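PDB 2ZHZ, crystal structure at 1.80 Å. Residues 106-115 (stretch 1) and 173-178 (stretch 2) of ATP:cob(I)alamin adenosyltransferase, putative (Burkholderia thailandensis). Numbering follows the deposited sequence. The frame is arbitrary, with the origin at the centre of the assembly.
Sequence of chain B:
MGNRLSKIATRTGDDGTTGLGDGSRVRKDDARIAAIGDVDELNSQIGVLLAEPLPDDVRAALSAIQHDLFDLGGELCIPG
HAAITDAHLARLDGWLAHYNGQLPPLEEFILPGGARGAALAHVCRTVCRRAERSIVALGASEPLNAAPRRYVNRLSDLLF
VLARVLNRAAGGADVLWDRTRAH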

# COMPACT_ATOMS: atom_id res chain seq x y z
N LEU B 106 -21.13 17.35 3.63
CA LEU B 106 -20.81 16.13 4.37
C LEU B 106 -21.50 16.17 5.73
O LEU B 106 -21.18 17.01 6.57
N GLU B 107 -22.46 15.27 5.93
CA GLU B 107 -23.21 15.20 7.18
C GLU B 107 -22.54 14.36 8.26
O GLU B 107 -21.83 14.88 9.12
N GLU B 108 -22.77 13.05 8.21
CA GLU B 108 -22.20 12.12 9.17
C GLU B 108 -20.80 11.72 8.73
O GLU B 108 -20.41 11.99 7.59
N PHE B 109 -20.05 11.09 9.62
CA PHE B 109 -18.72 10.62 9.27
C PHE B 109 -18.97 9.47 8.31
O PHE B 109 -19.95 8.74 8.46
N ILE B 110 -18.10 9.30 7.33
CA ILE B 110 -18.29 8.20 6.40
C ILE B 110 -17.15 7.20 6.52
O ILE B 110 -16.06 7.52 6.98
N LEU B 111 -17.44 5.97 6.11
CA LEU B 111 -16.46 4.89 6.15
C LEU B 111 -15.91 4.72 4.74
O LEU B 111 -16.62 4.96 3.76
N PRO B 112 -14.64 4.31 4.61
CA PRO B 112 -14.07 4.13 3.28
C PRO B 112 -14.67 2.92 2.56
O PRO B 112 -14.58 1.79 3.04
N GLY B 113 -15.28 3.17 1.40
CA GLY B 113 -15.88 2.08 0.65
C GLY B 113 -17.01 2.53 -0.24
O GLY B 113 -17.19 3.72 -0.47
N GLY B 114 -17.79 1.57 -0.74
CA GLY B 114 -18.90 1.88 -1.62
C GLY B 114 -18.68 1.20 -2.95
O GLY B 114 -18.38 0.01 -2.99
N ALA B 115 -18.84 1.93 -4.05
CA ALA B 115 -18.61 1.35 -5.36
C ALA B 115 -17.13 1.00 -5.41
O ALA B 115 -16.32 1.62 -4.73
N ALA B 173 -24.29 5.74 -2.82
CA ALA B 173 -24.03 6.80 -1.85
C ALA B 173 -22.84 6.40 -0.98
O ALA B 173 -22.30 5.31 -1.11
N ASP B 174 -22.43 7.31 -0.10
CA ASP B 174 -21.31 7.04 0.79
C ASP B 174 -21.73 6.15 1.95
O ASP B 174 -22.88 6.20 2.40
N VAL B 175 -20.81 5.32 2.42
CA VAL B 175 -21.06 4.43 3.54
C VAL B 175 -20.91 5.26 4.81
O VAL B 175 -19.85 5.83 5.05
N LEU B 176 -21.97 5.32 5.61
CA LEU B 176 -21.94 6.11 6.83
C LEU B 176 -21.56 5.35 8.09
O LEU B 176 -21.89 4.17 8.25
N TRP B 177 -20.87 6.03 9.00
CA TRP B 177 -20.46 5.45 10.26
C TRP B 177 -21.66 5.48 11.20
O TRP B 177 -22.51 6.37 11.10
N ASP B 178 -21.74 4.52 12.12
CA ASP B 178 -22.86 4.46 13.05
C ASP B 178 -22.92 5.69 13.96
O ASP B 178 -21.85 6.13 14.43

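What holds the two backbones at the right spacing for side chains to mesh? The stretches run antiparallel, and two direct hydrogen bonds join them: W177 N donates to F109 O at 2.9 Å, nearly straight, and L111 N donates to V175 O at a short 2.6 Å. Between these bonds I110 and L176 lie across from each other as a non-hydrogen-bonded pair, their CA atoms 4.2 Å apart. Farther along, a water takes over the ladder. It accepts from V175 N at 2.9 Å and donates to L111 O at 2.7 Å and to G113 O at 2.9 Å, filling the gap where the strands no longer bond directly.

Which side chains make the apolar seam around L111? L111, with chi1 m and chi2 t, is buried and lies on the same face as V175, whose chi1 is t. L111 CB sits 4.0 Å from V175 CG1, while the tip of the leucine reaches along the other strand, bringing L111 CD2 to 3.9 Å from W177 CB. The leucine thus fills the space between valine and tryptophan. The other methyl of the valine, V175 CG2, fits against the bare backbone of the glycine turn, 3.9 Å from G113 C and 3.8 Å from G114 N. Both glycines have backbone angles that would jam a CB against the preceding carbonyl oxygen.

How do the two aromatic rings meet? F109 (chi1 m) and W177 (chi1 t) both leave their backbones sideways, next to the hydrogen bond that joins their main chains. Their closest side-chain atoms, F109 CD1 and W177 CE3, are 3.6 Å apart. The phenylalanine ring and the six-membered ring of the tryptophan are steeply inclined, with planes at 72° and centroids 5.8 Å apart, so the contact is oblique, with F109 CD1 close to W177 CE3 and CZ3. W177 has the largest area covered by the opposing stretch, and its side chain meets both F109 and L111.

What fills the space beside I110 and L176? The CA-to-CB bonds of this pair diverge, yet L176, with chi1 m and chi2 t, brings its end back toward stretch 1. Its methyl L176 CD2 lies 3.6 Å from I110 CG2, and L176 CD1 rests against the aliphatic part of E108, 4.0 Å from E108 CG. I110, with chi1 p and chi2 t, also sets its CG2 3.9 Å from D174 CB, so this one methyl touches both the aspartate and the leucine. The carboxylate oxygens of D174 are hydrogen-bonded elsewhere in the structure.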

# COMPACT_ATOMS: atom_id res chain seq x y z
CB LEU B 106 -19.30 16.01 4.55
CG LEU B 106 -18.76 14.70 5.12
CD1 LEU B 106 -19.14 13.55 4.20
CD2 LEU B 106 -17.25 14.80 5.27
CB GLU B 107 -24.62 14.66 6.90
CG GLU B 107 -24.63 13.38 6.08
CD GLU B 107 -26.04 12.85 5.85
OE1 GLU B 107 -26.84 13.56 5.21
OE2 GLU B 107 -26.33 11.72 6.32
CB GLU B 108 -23.06 10.85 9.26
CG GLU B 108 -24.52 11.03 8.88
CD GLU B 108 -25.25 12.00 9.79
OE1 GLU B 108 -24.91 13.21 9.78
OE2 GLU B 108 -26.16 11.56 10.52
CB PHE B 109 -17.98 10.06 10.49
CG PHE B 109 -17.56 11.10 11.48
CD1 PHE B 109 -18.21 11.22 12.70
CD2 PHE B 109 -16.49 11.95 11.20
CE1 PHE B 109 -17.80 12.16 13.64
CE2 PHE B 109 -16.07 12.89 12.13
CZ PHE B 109 -16.72 13.00 13.36
CB ILE B 110 -18.38 8.69 4.94
CG1 ILE B 110 -17.05 9.27 4.48
CG2 ILE B 110 -19.48 9.73 4.81
CD1 ILE B 110 -17.06 9.70 3.03
CB LEU B 111 -17.13 3.59 6.61
CG LEU B 111 -17.77 3.63 8.00
CD1 LEU B 111 -18.45 2.30 8.30
CD2 LEU B 111 -16.70 3.93 9.04
CB PRO B 112 -12.58 3.98 3.56
CG PRO B 112 -12.56 3.33 4.93
CD PRO B 112 -13.64 4.07 5.67
CB ALA B 115 -18.96 2.36 -6.46
CB ALA B 173 -25.26 7.03 -0.98
CB ASP B 174 -20.73 8.35 1.33
CG ASP B 174 -20.24 9.27 0.23
OD1 ASP B 174 -19.44 8.81 -0.61
OD2 ASP B 174 -20.67 10.44 0.20
CB VAL B 175 -20.05 3.27 3.56
CG1 VAL B 175 -20.40 2.29 4.67
CG2 VAL B 175 -20.03 2.57 2.21
CB LEU B 176 -23.29 6.79 7.03
CG LEU B 176 -23.82 7.60 5.85
CD1 LEU B 176 -25.20 8.15 6.18
CD2 LEU B 176 -22.86 8.74 5.52
CB TRP B 177 -19.31 6.25 10.86
CG TRP B 177 -18.91 5.81 12.23
CD1 TRP B 177 -18.43 4.58 12.59
CD2 TRP B 177 -18.95 6.59 13.43
NE1 TRP B 177 -18.17 4.55 13.94
CE2 TRP B 177 -18.48 5.77 14.48
CE3 TRP B 177 -19.33 7.91 13.72
CZ2 TRP B 177 -18.38 6.23 15.80
CZ3 TRP B 177 -19.24 8.36 15.04
CH2 TRP B 177 -18.76 7.52 16.06
CB ASP B 178 -22.77 3.20 13.90
CG ASP B 178 -23.95 3.05 14.84
OD1 ASP B 178 -25.09 2.97 14.34
OD2 ASP B 178 -23.73 3.01 16.07
O HOH W 1 -18.05 5.54 1.56